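Local coordinates for cation efflux system protein CusF (Escherichia coli, PDB 3E6Z), which binds one copper ion per polypeptide in the periplasm and serves as the metallochaperone of a cation efflux system that confers resistance to copper and silver, at residues I26-I31 against M39-T44. The protein carries 1 engineered substitution. Sequence-based numbering, arbitrary orientation.
Sequences IHHDPI and MTMRFT. With CU (copper (II) ion), chain B; ACT (acetate ion), chain C.
Antiparallel backbone bonding joins the end of strand 23-28 to strand 39-44. Ile26 and Met41 form one hydrogen-bonded pair, the Ile26 N–Met41 O bond (2.9 Å) being almost straight at 171°; His28 and Met39 form the next, looser on its return bond from Met39 N to His28 O (3.2 Å). Alternation then puts His28, Met39 and Met41 on one face of the sheet, where they bind the copper ion. The imidazole supplies NE2 at 2.0 Å from CU, while two thioethers, each bent at its last torsion (chi3 76° and 84°), bring Met39 SD and Met41 SD to 2.3 Å from CU. The His28 ring is held by both edge and face: ND1 donates to Asp29 O (2.8 Å), which helps to hold the ring rotation that points NE2 at the metal, while Met39 O and the Ile31 methyl CD1 lie over opposite faces. On the other side of the sheet, His27 ND1 and Thr40 OG1 share a 2.7 Å hydrogen bond, polar groups suited to a partly exposed surface. On the ligand face, further into the barrel, Ile26 CD1 packs against Phe43 CD2 (3.7 Å), and Phe43 meets Phe62 and Phe64 edge-to-face. His28, Met39 and Met41 make up the copper site of CusF, carried on a beta hairpin of its OB-fold barrel.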
loop_
_atom_site.group_PDB
_atom_site.type_symbol
_atom_site.label_atom_id
_atom_site.label_comp_id
_atom_site.label_asym_id
_atom_site.label_seq_id
_atom_site.Cartn_x
_atom_site.Cartn_y
_atom_site.Cartn_z
ATOM N N ILE A 26 1.398 -6.230 2.719
ATOM C CA ILE A 26 1.383 -6.401 1.260
ATOM C C ILE A 26 2.750 -6.695 0.780
ATOM O O ILE A 26 3.736 -5.998 1.139
ATOM C CB ILE A 26 0.838 -5.124 0.528
ATOM C CG1 ILE A 26 -0.539 -4.790 1.067
ATOM C CG2 ILE A 26 0.860 -5.326 -1.034
ATOM C CD1 ILE A 26 -1.136 -3.442 0.460
ATOM N N HIS A 27 2.862 -7.745 -0.120
ATOM C CA HIS A 27 4.128 -7.959 -0.790
ATOM C C HIS A 27 4.012 -7.263 -2.160
ATOM O O HIS A 27 3.247 -7.660 -3.061
ATOM C CB HIS A 27 4.372 -9.472 -0.955
ATOM C CG HIS A 27 5.721 -9.728 -1.541
ATOM N ND1 HIS A 27 6.843 -9.401 -0.842
ATOM C CD2 HIS A 27 6.103 -10.221 -2.769
ATOM C CE1 HIS A 27 7.883 -9.695 -1.618
ATOM N NE2 HIS A 27 7.467 -10.176 -2.785
ATOM N N HIS A 28 4.656 -6.064 -2.243
ATOM C CA HIS A 28 4.505 -5.215 -3.412
ATOM C C HIS A 28 5.516 -5.569 -4.539
ATOM O O HIS A 28 6.622 -6.046 -4.242
ATOM C CB HIS A 28 4.541 -3.707 -3.030
ATOM C CG HIS A 28 5.893 -3.180 -2.586
ATOM N ND1 HIS A 28 6.967 -3.062 -3.414
ATOM C CD2 HIS A 28 6.302 -2.590 -1.419
ATOM C CE1 HIS A 28 7.988 -2.440 -2.778
ATOM N NE2 HIS A 28 7.617 -2.129 -1.530
ATOM N N ASP A 29 5.020 -5.382 -5.743
ATOM C CA ASP A 29 5.846 -5.485 -6.969
ATOM C C ASP A 29 6.845 -4.365 -6.959
ATOM O O ASP A 29 6.722 -3.396 -6.175
ATOM C CB ASP A 29 4.927 -5.419 -8.166
ATOM C CG ASP A 29 3.875 -6.512 -8.096
ATOM O OD1 ASP A 29 4.287 -7.732 -7.805
ATOM O OD2 ASP A 29 2.742 -6.242 -8.424
ATOM N N PRO A 30 7.897 -4.450 -7.789
ATOM C CA PRO A 30 8.849 -3.307 -7.823
ATOM C C PRO A 30 8.100 -1.994 -8.068
ATOM O O PRO A 30 7.111 -1.929 -8.844
ATOM C CB PRO A 30 9.816 -3.698 -8.960
ATOM C CG PRO A 30 9.707 -5.202 -9.036
ATOM C CD PRO A 30 8.260 -5.491 -8.751
ATOM N N ILE A 31 8.653 -0.964 -7.439
ATOM C CA ILE A 31 8.029 0.395 -7.611
ATOM C C ILE A 31 9.041 1.344 -8.303
ATOM O O ILE A 31 9.993 1.805 -7.637
ATOM C CB ILE A 31 7.612 1.033 -6.293
ATOM C CG1 ILE A 31 6.716 0.088 -5.437
ATOM C CG2 ILE A 31 6.826 2.378 -6.604
ATOM C CD1 ILE A 31 6.422 0.596 -4.119
ATOM N N MET A 39 9.015 -5.999 -2.144
ATOM C CA MET A 39 9.201 -5.950 -0.704
ATOM C C MET A 39 7.892 -6.307 0.017
ATOM O O MET A 39 6.851 -5.886 -0.452
ATOM C CB MET A 39 9.540 -4.511 -0.170
ATOM C CG MET A 39 10.750 -3.865 -0.756
ATOM S SD MET A 39 10.889 -2.134 -0.318
ATOM C CE MET A 39 11.446 -2.301 1.340
ATOM N N THR A 40 7.971 -6.960 1.197
ATOM C CA THR A 40 6.782 -7.093 2.053
ATOM C C THR A 40 6.826 -5.936 3.034
ATOM O O THR A 40 7.815 -5.740 3.786
ATOM C CB THR A 40 6.799 -8.447 2.839
ATOM O OG1 THR A 40 6.758 -9.534 1.897
ATOM C CG2 THR A 40 5.695 -8.533 3.853
ATOM N N MET A 41 5.730 -5.164 3.086
ATOM C CA MET A 41 5.641 -3.976 3.925
ATOM C C MET A 41 4.271 -3.945 4.590
ATOM O O MET A 41 3.293 -4.505 4.064
ATOM C CB MET A 41 5.879 -2.640 3.157
ATOM C CG MET A 41 7.147 -2.628 2.342
ATOM S SD MET A 41 7.498 -1.044 1.626
ATOM C CE MET A 41 8.325 -0.174 2.953
ATOM N N ARG A 42 4.201 -3.207 5.727
ATOM C CA ARG A 42 2.954 -2.971 6.427
ATOM C C ARG A 42 2.368 -1.627 6.027
ATOM O O ARG A 42 3.086 -0.562 6.103
ATOM C CB ARG A 42 3.162 -2.945 7.951
ATOM C CG ARG A 42 3.555 -4.291 8.499
ATOM C CD ARG A 42 4.222 -4.193 9.888
ATOM N NE ARG A 42 3.418 -3.621 10.976
ATOM C CZ ARG A 42 2.503 -4.272 11.689
ATOM N NH1 ARG A 42 1.846 -3.651 12.655
ATOM N NH2 ARG A 42 2.149 -5.528 11.432
ATOM N N PHE A 43 1.127 -1.602 5.643
ATOM C CA PHE A 43 0.395 -0.377 5.215
ATOM C C PHE A 43 -0.752 -0.170 6.157
ATOM O O PHE A 43 -1.411 -1.076 6.659
ATOM C CB PHE A 43 -0.098 -0.548 3.760
ATOM C CG PHE A 43 1.030 -0.666 2.781
ATOM C CD1 PHE A 43 1.609 0.523 2.244
ATOM C CD2 PHE A 43 1.632 -1.934 2.454
ATOM C CE1 PHE A 43 2.739 0.496 1.511
ATOM C CE2 PHE A 43 2.724 -1.949 1.626
ATOM C CZ PHE A 43 3.311 -0.783 1.130
ATOM N N THR A 44 -0.969 1.135 6.463
ATOM C CA THR A 44 -1.919 1.523 7.498
ATOM C C THR A 44 -3.227 2.009 6.921
ATOM O O THR A 44 -3.243 2.872 6.045
ATOM C CB THR A 44 -1.285 2.617 8.386
ATOM O OG1 THR A 44 -0.111 2.116 8.997
ATOM C CG2 THR A 44 -2.242 3.094 9.484
HETATM CU CU CU B . 8.816 -1.172 -0.281
HETATM C C ACT C . 4.241 -0.114 10.158
HETATM O O ACT C . 3.144 0.386 10.057
HETATM O OXT ACT C . 4.503 -0.929 11.120
HETATM C CH3 ACT C . 5.250 0.208 9.149
#